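PDB 4YZT: cellulose hydrolase from Bacillus licheniformis, which hydrolyses internal beta-1,4-glucosidic bonds of cellulose, as an endoglucanase of glycoside hydrolase family 5. Local coordinates for residues Y222-P227 against E250-P255; V194-L199 against D216-T221; Y272-A277 against W284-T289; M31-N36 against I326-G331. All blocks are in the same frame, centred on the assembly; numbering follows the deposited sequence.

Interaction 4 opens first, at residues 31-36, and closes last, at 326-331. It ties the approach to the first barrel strand to helix 321-330, which follows the eighth. The other three contacts fall between its ends, one after another, and none cross. Interaction 2 pairs strands 194-196 and 218-224 as neighbours in the barrel sheet. Interaction 1 takes up the chain where interaction 2 stops, and packs the end of strand 218-224 against helix 243-261. Interaction 3 folds the loop after strand 267-272 onto helix 280-296. Interactions 1 and 3 meet where Ser226 O probably bonds Tyr286 OH. Interactions 3 and 4 meet where Tyr272 and His287 pack on Val327.

Interaction 1 (Y222-P227 against E250-P255); sequences YHYYSP and EEDIKP. With BGC (beta-D-glucopyranose), chain B.
Tyr224 reaches helix 243-261 with its hydroxyl and donates a hydrogen bond to Asp252 OD2, with OH and OD2 2.6 Å apart. OD2 accepts on its anti lone pair, away from OD1. The carboxylate stands at the edge of the Tyr224 ring, and the two planes are 68° apart. With CG anti to the backbone N (chi1 -168°), the ring is carried toward the helix. The backbone N of Ser226 lies 3.8 Å above one face of this ring, toward the rim. A water bonded to Ser226 OG also donates weakly to Asp252 OD2. A phenylalanine in place of Tyr224 would probably leave Asp252 OD2 without its short bond and the carboxylate freer to turn. This is strand-to-helix packing in a (beta/alpha)8 barrel: the sixth barrel strand packs against helix 243-261, which comes after the short helix 228-231. Next to the Tyr224-Asp252 pair, Ile253 CG2 lies 3.6 Å from Tyr222 OH and 4.2 Å from Tyr224 CE1. The buried Tyr222 hydroxyl has no polar partner in the model. His223, between the two tyrosines, serves the glycan pocket instead. Its ND1 makes a weak bond to O1 of the bound glucose at 3.3 Å, and ND1 is also bonded to Glu162. Tyr225 OH is bonded to Glu271, and its ring edge faces the same O1, with CE2 3.9 Å from it.

Interaction 2 (V194-L199 against D216-T221); sequences VIVGGL and DRIVLT
Val194, Ile195 and Val196 pair with Ile218, Val219 and Leu220 on two neighbouring parallel strands of the (beta/alpha)8 barrel. With helix 203-208 between them, the strands form one beta-alpha-beta unit. The axes of the segments 194-196 and 218-221 are 33° apart.

Backbone hydrogen bonds hold the two strands in register. Val194 N donates to Arg217 O at 3.3 Å. Val219 N donates to Val194 O at 2.9 Å. Val196 N donates to Val219 O at 2.9 Å. The last bond, Thr221 N to Val196 O at 3.0 Å, is weak. CA-H groups of Ile218, Ile195 and Leu220 add contacts to the same carbonyl oxygens.

Apolar packing divides between the two faces of the sheet. Ile195 and Val219 lie side by side, pointing the same way, on the face turned to the barrel interior, where both also touch Ile268. Ile195 CG2 presses on Thr221 CB at 3.5 Å, and these two side chains cross at about a right angle. The Thr221 hydroxyl is bonded to Ile268 O of the next strand. Val194, Val196, Ile218 and Leu220 occupy the other face, where Val194 also touches Leu179 of helix 168-184. Val196 CG2 meets Leu220 CD2 at 4.0 Å.

Past the paired strands, Gly197 lies so close to Thr221 that a CB on it would clash with Thr221 O. Thr221 O accepts from a water at 2.8 Å, and the water in turn accepts from Gly198 N at 2.9 Å.

Interaction 3 (Y272-A277 against W284-T289); sequences YGTLGA and WLYHDT
The imidazole of His287 points its CE1 edge at Thr274, with OG1 in the ring plane and 3.4 Å from CE1. No hydrogen bond joins them. Tyr272 comes in at a slant, with CE1 3.9 Å from His287 CD2, and Gly273 CA lies 3.9 Å from His287 NE2. Trp303 stacks on the Tyr272 ring and meets the imidazole at a steep angle. The second ring on the helix, Tyr286, has Thr274 CG2 slanting onto it, 4.3 Å from CD1. At its edge, in plane, a water donates to Tyr286 OH at 2.8 Å. The same water accepts from Gly273 N at 2.9 Å and so bridges loop and helix. Tyr286 OH is also bonded to Ser226 O.

His287 CG lies anti to the carbonyl carbon (chi1 -78°), which brings the ring to the loop. ND1 is bonded to Lys283 O, one turn back along the helix, which restrains the rotation of the ring. An alanine here would probably open a gap between Tyr272 and Thr274 and leave Lys283 O without its imidazole partner. Gly273 has a positive phi (136°), at which a side chain would jam against the carbonyl O of Tyr272.

The contact belongs to a strand-to-helix loop of the (beta/alpha)8 barrel: it follows strand 267-272, folds back on helix 280-296, and brings Leu275 to the glycan pocket.

Interaction 4 (M31-N36 against I326-G331); sequences MSPGWN and IVIQAG
Pro33 rests its ring on the last turn of helix 321-330. Its CB comes first, 4.0 Å from Val327 CG1 and 3.9 Å from Val327 O. CG, the next atom, lies 3.9 Å from Ile328 CD1. CD closes the ring and is 4.2 Å from Gly331 O. Ile328 starts out pointing away from Pro33, but its second torsion (chi2 -54°) swings CD1 back to the proline.

The peptide bond between Ser32 and Pro33 is cis. Ser32 OG lies anti to its own backbone N (chi1 179°) and donates to Gly331 O at 2.6 Å. The hydroxyl lies in the carbonyl plane, on a lone pair, with a C=O...O angle of 121°. Gly331 lets the chains come this close: a CB on it would clash with Pro33 CB.

Outside the two segments, Val327 also touches Tyr272, His287 and Trp303, and Gly34 bonds through its backbone to Pro301 and Trp303. The contact thus sits at the seam of the (beta/alpha)8 barrel, where strand 34-36 pairs with the eighth strand, 299-303, and the helix following that strand packs over the junction.

Interaction 1 (Y222-P227 against E250-P255)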
# COMPACT_ATOMS: atom_id res chain seq x y z
N TYR A 222 10.45 9.14 -6.09
CA TYR A 222 9.25 9.77 -5.53
C TYR A 222 8.38 8.65 -4.97
O TYR A 222 8.65 7.46 -5.20
CB TYR A 222 8.49 10.60 -6.59
CG TYR A 222 7.94 9.82 -7.76
CD1 TYR A 222 6.62 9.38 -7.77
CD2 TYR A 222 8.73 9.54 -8.87
CE1 TYR A 222 6.12 8.66 -8.84
CE2 TYR A 222 8.23 8.82 -9.96
CZ TYR A 222 6.92 8.38 -9.93
OH TYR A 222 6.40 7.68 -10.99
N HIS A 223 7.35 9.03 -4.21
CA HIS A 223 6.36 8.08 -3.74
C HIS A 223 5.03 8.40 -4.42
O HIS A 223 4.77 9.56 -4.78
CB HIS A 223 6.20 8.15 -2.21
CG HIS A 223 7.46 7.80 -1.47
ND1 HIS A 223 7.56 7.93 -0.10
CD2 HIS A 223 8.65 7.31 -1.90
CE1 HIS A 223 8.77 7.54 0.28
NE2 HIS A 223 9.45 7.17 -0.79
N TYR A 224 4.19 7.39 -4.58
CA TYR A 224 2.91 7.62 -5.25
C TYR A 224 1.78 6.96 -4.52
O TYR A 224 1.75 5.73 -4.41
CB TYR A 224 2.96 7.11 -6.69
CG TYR A 224 1.78 7.56 -7.53
CD1 TYR A 224 1.77 8.83 -8.10
CD2 TYR A 224 0.67 6.74 -7.73
CE1 TYR A 224 0.68 9.27 -8.86
CE2 TYR A 224 -0.41 7.16 -8.50
CZ TYR A 224 -0.40 8.44 -9.06
OH TYR A 224 -1.46 8.89 -9.82
N TYR A 225 0.84 7.76 -4.04
CA TYR A 225 -0.32 7.25 -3.30
C TYR A 225 -1.62 7.95 -3.73
O TYR A 225 -2.47 8.26 -2.89
CB TYR A 225 -0.12 7.45 -1.80
CG TYR A 225 0.87 6.53 -1.10
CD1 TYR A 225 0.63 5.15 -1.00
CD2 TYR A 225 2.02 7.05 -0.50
CE1 TYR A 225 1.51 4.32 -0.33
CE2 TYR A 225 2.91 6.22 0.18
CZ TYR A 225 2.65 4.86 0.26
OH TYR A 225 3.53 4.04 0.93
N SER A 226 -1.77 8.21 -5.03
CA SER A 226 -2.96 8.90 -5.52
C SER A 226 -3.95 7.96 -6.18
O SER A 226 -3.57 7.01 -6.85
CB SER A 226 -2.56 10.00 -6.49
OG SER A 226 -1.78 10.97 -5.81
N PRO A 227 -5.26 8.22 -5.97
CA PRO A 227 -5.86 9.26 -5.13
C PRO A 227 -5.80 8.86 -3.66
O PRO A 227 -6.14 7.73 -3.32
CB PRO A 227 -7.32 9.33 -5.61
CG PRO A 227 -7.39 8.45 -6.86
CD PRO A 227 -6.28 7.45 -6.70
N GLU A 250 -1.82 7.99 -15.43
CA GLU A 250 -0.73 8.03 -16.41
C GLU A 250 -0.16 9.45 -16.55
O GLU A 250 1.06 9.65 -16.57
CB GLU A 250 -1.19 7.51 -17.78
CG GLU A 250 -0.12 7.63 -18.87
CD GLU A 250 -0.25 6.59 -19.97
OE1 GLU A 250 -1.34 6.01 -20.13
OE2 GLU A 250 0.74 6.37 -20.70
N GLU A 251 -1.05 10.44 -16.64
CA GLU A 251 -0.62 11.83 -16.79
C GLU A 251 0.16 12.31 -15.57
O GLU A 251 0.99 13.20 -15.67
CB GLU A 251 -1.82 12.75 -17.06
CG GLU A 251 -2.39 12.65 -18.49
CD GLU A 251 -1.32 12.45 -19.59
OE1 GLU A 251 -0.49 13.36 -19.81
OE2 GLU A 251 -1.33 11.39 -20.25
N ASP A 252 -0.09 11.70 -14.42
CA ASP A 252 0.69 12.00 -13.22
C ASP A 252 2.18 11.66 -13.39
O ASP A 252 3.03 12.46 -13.03
CB ASP A 252 0.15 11.24 -12.00
CG ASP A 252 -0.95 12.01 -11.27
OD1 ASP A 252 -1.19 13.18 -11.62
OD2 ASP A 252 -1.55 11.44 -10.34
N ILE A 253 2.48 10.50 -13.95
CA ILE A 253 3.86 10.01 -13.92
C ILE A 253 4.61 10.19 -15.25
O ILE A 253 5.85 10.23 -15.26
CB ILE A 253 3.90 8.52 -13.49
CG1 ILE A 253 3.39 7.61 -14.60
CG2 ILE A 253 3.08 8.33 -12.21
CD1 ILE A 253 3.50 6.13 -14.24
N LYS A 254 3.89 10.32 -16.36
CA LYS A 254 4.53 10.59 -17.66
C LYS A 254 5.54 11.77 -17.68
O LYS A 254 6.60 11.66 -18.30
CB LYS A 254 3.46 10.83 -18.73
CG LYS A 254 4.00 11.06 -20.15
CD LYS A 254 2.87 11.25 -21.14
CE LYS A 254 3.37 11.46 -22.55
NZ LYS A 254 2.23 11.56 -23.50
N PRO A 255 5.25 12.90 -17.00
CA PRO A 255 6.24 13.98 -17.02
C PRO A 255 7.58 13.62 -16.37
O PRO A 255 8.60 14.26 -16.68
CB PRO A 255 5.56 15.10 -16.22
CG PRO A 255 4.11 14.85 -16.40
CD PRO A 255 3.97 13.35 -16.41
C2 BGC B . 6.02 6.93 4.62
C3 BGC B . 5.62 5.64 5.25
C4 BGC B . 4.20 5.63 5.60
C5 BGC B . 3.38 5.90 4.33
C6 BGC B . 1.88 5.83 4.49
C1 BGC B . 5.09 7.08 3.44
O1 BGC B . 5.48 7.99 2.46
O2 BGC B . 7.39 6.88 4.09
O3 BGC B . 6.47 5.30 6.43
O4 BGC B . 3.87 4.32 6.19
O5 BGC B . 3.72 7.24 3.87
O6 BGC B . 1.49 6.90 5.33
O HOH W 1 -0.69 12.89 -7.93

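Interaction 2 (V194-L199 against D216-T221)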
# COMPACT_ATOMS: atom_id res chain seq x y z
N VAL A 194 23.18 6.05 -5.50
CA VAL A 194 22.65 6.84 -4.40
C VAL A 194 21.32 7.46 -4.83
O VAL A 194 21.23 8.08 -5.89
CB VAL A 194 23.65 7.95 -3.96
CG1 VAL A 194 23.03 8.82 -2.87
CG2 VAL A 194 24.94 7.31 -3.47
N ILE A 195 20.29 7.27 -4.00
CA ILE A 195 18.93 7.67 -4.36
C ILE A 195 18.55 9.00 -3.72
O ILE A 195 18.57 9.13 -2.50
CB ILE A 195 17.92 6.60 -3.93
CG1 ILE A 195 18.30 5.23 -4.52
CG2 ILE A 195 16.50 6.98 -4.36
CD1 ILE A 195 17.70 4.04 -3.75
N VAL A 196 18.16 9.97 -4.56
CA VAL A 196 17.79 11.30 -4.10
C VAL A 196 16.44 11.72 -4.65
O VAL A 196 16.00 11.23 -5.70
CB VAL A 196 18.85 12.37 -4.51
CG1 VAL A 196 20.11 12.22 -3.69
CG2 VAL A 196 19.16 12.27 -6.02
N GLY A 197 15.77 12.64 -3.96
CA GLY A 197 14.53 13.18 -4.47
C GLY A 197 14.32 14.60 -4.00
O GLY A 197 15.24 15.20 -3.46
N GLY A 198 13.11 15.12 -4.22
CA GLY A 198 12.76 16.45 -3.75
C GLY A 198 12.06 16.39 -2.40
O GLY A 198 11.99 15.33 -1.78
N LEU A 199 11.57 17.54 -1.94
CA LEU A 199 10.82 17.61 -0.69
C LEU A 199 9.69 16.58 -0.64
O LEU A 199 8.95 16.42 -1.61
CB LEU A 199 10.24 19.00 -0.47
CG LEU A 199 11.31 20.02 -0.09
CD1 LEU A 199 10.79 21.45 -0.21
CD2 LEU A 199 11.78 19.72 1.33
N ASP A 216 27.12 11.01 -11.83
CA ASP A 216 26.55 10.13 -12.84
C ASP A 216 26.20 8.74 -12.31
O ASP A 216 25.95 7.83 -13.10
CB ASP A 216 27.49 10.03 -14.06
CG ASP A 216 28.87 9.59 -13.68
OD1 ASP A 216 29.79 9.76 -14.51
OD2 ASP A 216 29.05 9.06 -12.56
N ARG A 217 26.15 8.58 -10.99
CA ARG A 217 25.64 7.35 -10.39
C ARG A 217 24.54 7.65 -9.35
O ARG A 217 24.61 7.22 -8.19
CB ARG A 217 26.78 6.54 -9.74
CG ARG A 217 27.91 6.16 -10.72
CD ARG A 217 27.56 4.91 -11.53
NE ARG A 217 27.48 3.72 -10.69
CZ ARG A 217 26.96 2.56 -11.09
NH1 ARG A 217 26.93 1.52 -10.26
NH2 ARG A 217 26.46 2.43 -12.31
N ILE A 218 23.53 8.40 -9.78
CA ILE A 218 22.39 8.67 -8.89
C ILE A 218 21.12 8.10 -9.49
O ILE A 218 21.04 7.86 -10.68
CB ILE A 218 22.17 10.18 -8.62
CG1 ILE A 218 22.03 10.96 -9.93
CG2 ILE A 218 23.29 10.76 -7.76
CD1 ILE A 218 21.63 12.42 -9.70
N VAL A 219 20.15 7.86 -8.61
CA VAL A 219 18.81 7.39 -8.98
C VAL A 219 17.82 8.38 -8.38
O VAL A 219 18.01 8.87 -7.25
CB VAL A 219 18.55 5.96 -8.46
CG1 VAL A 219 17.11 5.51 -8.74
CG2 VAL A 219 19.54 4.99 -9.09
N LEU A 220 16.77 8.73 -9.13
CA LEU A 220 15.77 9.67 -8.62
C LEU A 220 14.61 8.90 -8.02
O LEU A 220 14.34 7.77 -8.42
CB LEU A 220 15.28 10.61 -9.73
CG LEU A 220 16.39 11.30 -10.53
CD1 LEU A 220 15.79 12.30 -11.52
CD2 LEU A 220 17.43 11.96 -9.62
N THR A 221 13.91 9.50 -7.05
CA THR A 221 12.80 8.81 -6.43
C THR A 221 11.63 9.74 -6.13
O THR A 221 11.79 10.95 -5.98
CB THR A 221 13.24 8.12 -5.11
OG1 THR A 221 12.27 7.14 -4.71
CG2 THR A 221 13.49 9.15 -3.99
O HOH W 2 10.89 13.42 -4.91

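Interaction 3 (Y272-A277 against W284-T289)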
# COMPACT_ATOMS: atom_id res chain seq x y z
N TYR A 272 4.47 2.69 -3.14
CA TYR A 272 3.14 2.78 -3.72
C TYR A 272 2.29 1.67 -3.11
O TYR A 272 2.83 0.72 -2.52
CB TYR A 272 3.15 2.63 -5.26
CG TYR A 272 3.31 1.20 -5.67
CD1 TYR A 272 2.19 0.40 -5.95
CD2 TYR A 272 4.57 0.61 -5.74
CE1 TYR A 272 2.34 -0.95 -6.29
CE2 TYR A 272 4.72 -0.73 -6.09
CZ TYR A 272 3.60 -1.50 -6.35
OH TYR A 272 3.77 -2.83 -6.67
N GLY A 273 0.97 1.78 -3.27
CA GLY A 273 0.10 0.70 -2.88
C GLY A 273 -1.13 1.18 -2.14
O GLY A 273 -1.24 2.36 -1.78
N THR A 274 -2.08 0.28 -1.89
CA THR A 274 -3.26 0.68 -1.15
C THR A 274 -2.95 0.61 0.34
O THR A 274 -2.01 -0.07 0.76
CB THR A 274 -4.51 -0.19 -1.50
OG1 THR A 274 -4.19 -1.58 -1.42
CG2 THR A 274 -4.97 0.13 -2.91
N LEU A 275 -3.74 1.35 1.11
CA LEU A 275 -3.51 1.56 2.53
C LEU A 275 -4.81 1.33 3.27
O LEU A 275 -5.22 2.16 4.09
CB LEU A 275 -2.98 2.97 2.80
CG LEU A 275 -1.69 3.42 2.09
CD1 LEU A 275 -1.37 4.88 2.43
CD2 LEU A 275 -0.51 2.50 2.43
N GLY A 276 -5.49 0.22 2.97
CA GLY A 276 -6.73 -0.08 3.64
C GLY A 276 -7.93 -0.30 2.73
O GLY A 276 -8.90 -0.93 3.13
N ALA A 277 -7.86 0.24 1.50
CA ALA A 277 -8.89 -0.03 0.50
C ALA A 277 -9.13 -1.54 0.42
O ALA A 277 -8.16 -2.30 0.31
CB ALA A 277 -8.45 0.52 -0.87
N TRP A 284 -7.29 -4.76 -7.38
CA TRP A 284 -6.54 -5.50 -8.39
C TRP A 284 -6.27 -4.62 -9.60
O TRP A 284 -5.14 -4.54 -10.09
CB TRP A 284 -7.29 -6.77 -8.80
CG TRP A 284 -7.43 -7.78 -7.67
CD1 TRP A 284 -6.86 -7.70 -6.43
CD2 TRP A 284 -8.19 -9.00 -7.69
NE1 TRP A 284 -7.21 -8.80 -5.68
CE2 TRP A 284 -8.03 -9.61 -6.42
CE3 TRP A 284 -8.98 -9.64 -8.65
CZ2 TRP A 284 -8.64 -10.83 -6.09
CZ3 TRP A 284 -9.59 -10.86 -8.32
CH2 TRP A 284 -9.42 -11.43 -7.05
N LEU A 285 -7.31 -3.94 -10.08
CA LEU A 285 -7.19 -3.01 -11.20
C LEU A 285 -6.18 -1.87 -10.93
O LEU A 285 -5.42 -1.48 -11.81
CB LEU A 285 -8.56 -2.42 -11.55
CG LEU A 285 -8.62 -1.50 -12.77
CD1 LEU A 285 -8.22 -2.29 -14.04
CD2 LEU A 285 -10.01 -0.92 -12.93
N TYR A 286 -6.22 -1.32 -9.72
CA TYR A 286 -5.30 -0.25 -9.34
C TYR A 286 -3.85 -0.73 -9.40
O TYR A 286 -2.98 -0.08 -10.00
CB TYR A 286 -5.64 0.26 -7.93
CG TYR A 286 -4.78 1.43 -7.50
CD1 TYR A 286 -3.57 1.23 -6.84
CD2 TYR A 286 -5.18 2.75 -7.75
CE1 TYR A 286 -2.78 2.30 -6.46
CE2 TYR A 286 -4.39 3.81 -7.35
CZ TYR A 286 -3.20 3.58 -6.72
OH TYR A 286 -2.41 4.64 -6.33
N HIS A 287 -3.58 -1.89 -8.81
CA HIS A 287 -2.20 -2.37 -8.78
C HIS A 287 -1.71 -2.74 -10.18
O HIS A 287 -0.59 -2.37 -10.56
CB HIS A 287 -2.07 -3.55 -7.81
CG HIS A 287 -2.02 -3.13 -6.37
ND1 HIS A 287 -3.15 -2.83 -5.64
CD2 HIS A 287 -0.97 -2.96 -5.53
CE1 HIS A 287 -2.80 -2.50 -4.41
NE2 HIS A 287 -1.48 -2.57 -4.31
N ASP A 288 -2.52 -3.45 -10.95
CA ASP A 288 -2.10 -3.82 -12.30
C ASP A 288 -1.85 -2.58 -13.16
O ASP A 288 -0.87 -2.52 -13.90
CB ASP A 288 -3.14 -4.70 -12.99
CG ASP A 288 -2.74 -5.05 -14.41
OD1 ASP A 288 -1.83 -5.91 -14.59
OD2 ASP A 288 -3.30 -4.46 -15.36
N THR A 289 -2.74 -1.60 -13.05
CA THR A 289 -2.64 -0.40 -13.87
C THR A 289 -1.40 0.39 -13.49
O THR A 289 -0.62 0.78 -14.36
CB THR A 289 -3.88 0.50 -13.73
OG1 THR A 289 -5.05 -0.25 -14.10
CG2 THR A 289 -3.77 1.73 -14.62
O HOH W 3 -0.20 3.85 -4.85

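Interaction 4 (M31-N36 against I326-G331)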
# COMPACT_ATOMS: atom_id res chain seq x y z
N MET A 31 15.68 -4.61 -10.78
CA MET A 31 14.99 -4.35 -9.50
C MET A 31 13.45 -4.55 -9.47
O MET A 31 12.87 -4.76 -8.41
CB MET A 31 15.29 -2.91 -9.03
CG MET A 31 16.78 -2.62 -8.72
SD MET A 31 17.00 -1.02 -7.88
CE MET A 31 16.17 -1.29 -6.31
N SER A 32 12.78 -4.48 -10.62
CA SER A 32 11.31 -4.52 -10.60
C SER A 32 10.80 -5.96 -10.56
O SER A 32 11.28 -6.79 -11.33
CB SER A 32 10.75 -3.80 -11.84
OG SER A 32 9.34 -3.86 -11.87
N PRO A 33 9.83 -6.26 -9.67
CA PRO A 33 9.18 -5.43 -8.64
C PRO A 33 9.86 -5.47 -7.28
O PRO A 33 10.52 -6.45 -6.93
CB PRO A 33 7.79 -6.06 -8.53
CG PRO A 33 8.04 -7.52 -8.73
CD PRO A 33 9.22 -7.60 -9.73
N GLY A 34 9.65 -4.42 -6.49
CA GLY A 34 10.25 -4.34 -5.17
C GLY A 34 9.22 -4.42 -4.05
O GLY A 34 8.01 -4.31 -4.30
N TRP A 35 9.71 -4.60 -2.83
CA TRP A 35 8.84 -4.71 -1.65
C TRP A 35 9.49 -4.05 -0.43
O TRP A 35 10.70 -4.19 -0.23
CB TRP A 35 8.55 -6.18 -1.38
CG TRP A 35 7.81 -6.52 -0.12
CD1 TRP A 35 6.45 -6.65 0.03
CD2 TRP A 35 8.39 -6.91 1.14
NE1 TRP A 35 6.15 -7.05 1.32
CE2 TRP A 35 7.32 -7.21 2.01
CE3 TRP A 35 9.70 -6.99 1.62
CZ2 TRP A 35 7.52 -7.61 3.33
CZ3 TRP A 35 9.90 -7.37 2.94
CH2 TRP A 35 8.82 -7.67 3.78
N ASN A 36 8.70 -3.34 0.36
CA ASN A 36 9.21 -2.66 1.57
C ASN A 36 9.05 -3.49 2.83
O ASN A 36 7.98 -4.06 3.06
CB ASN A 36 8.48 -1.32 1.80
CG ASN A 36 9.00 -0.20 0.92
OD1 ASN A 36 9.84 0.61 1.36
ND2 ASN A 36 8.47 -0.10 -0.29
N ILE A 326 -0.40 -10.33 -9.23
CA ILE A 326 -0.53 -9.25 -10.20
C ILE A 326 0.73 -8.37 -10.18
O ILE A 326 1.26 -8.04 -11.23
CB ILE A 326 -1.79 -8.41 -9.92
CG1 ILE A 326 -3.01 -9.14 -10.47
CG2 ILE A 326 -1.67 -7.03 -10.56
CD1 ILE A 326 -4.35 -8.53 -10.03
N VAL A 327 1.21 -8.02 -8.99
CA VAL A 327 2.40 -7.17 -8.88
C VAL A 327 3.64 -7.86 -9.45
O VAL A 327 4.42 -7.25 -10.18
CB VAL A 327 2.65 -6.75 -7.41
CG1 VAL A 327 4.05 -6.16 -7.22
CG2 VAL A 327 1.58 -5.75 -6.96
N ILE A 328 3.80 -9.13 -9.13
CA ILE A 328 4.90 -9.95 -9.63
C ILE A 328 4.94 -10.03 -11.16
O ILE A 328 6.01 -9.88 -11.78
CB ILE A 328 4.80 -11.38 -9.04
CG1 ILE A 328 5.03 -11.31 -7.53
CG2 ILE A 328 5.78 -12.34 -9.72
CD1 ILE A 328 6.33 -10.63 -7.15
N GLN A 329 3.79 -10.25 -11.77
CA GLN A 329 3.71 -10.35 -13.23
C GLN A 329 3.84 -8.97 -13.89
O GLN A 329 4.64 -8.77 -14.80
CB GLN A 329 2.40 -11.02 -13.64
CG GLN A 329 2.30 -12.48 -13.17
CD GLN A 329 3.34 -13.35 -13.84
OE1 GLN A 329 3.62 -13.21 -15.03
NE2 GLN A 329 3.93 -14.27 -13.07
N ALA A 330 3.06 -8.01 -13.41
CA ALA A 330 3.09 -6.67 -13.98
C ALA A 330 4.48 -6.04 -13.83
O ALA A 330 4.93 -5.30 -14.71
CB ALA A 330 2.03 -5.79 -13.34
N GLY A 331 5.16 -6.34 -12.73
CA GLY A 331 6.48 -5.79 -12.48
C GLY A 331 7.54 -6.37 -13.40
O GLY A 331 8.66 -5.83 -13.48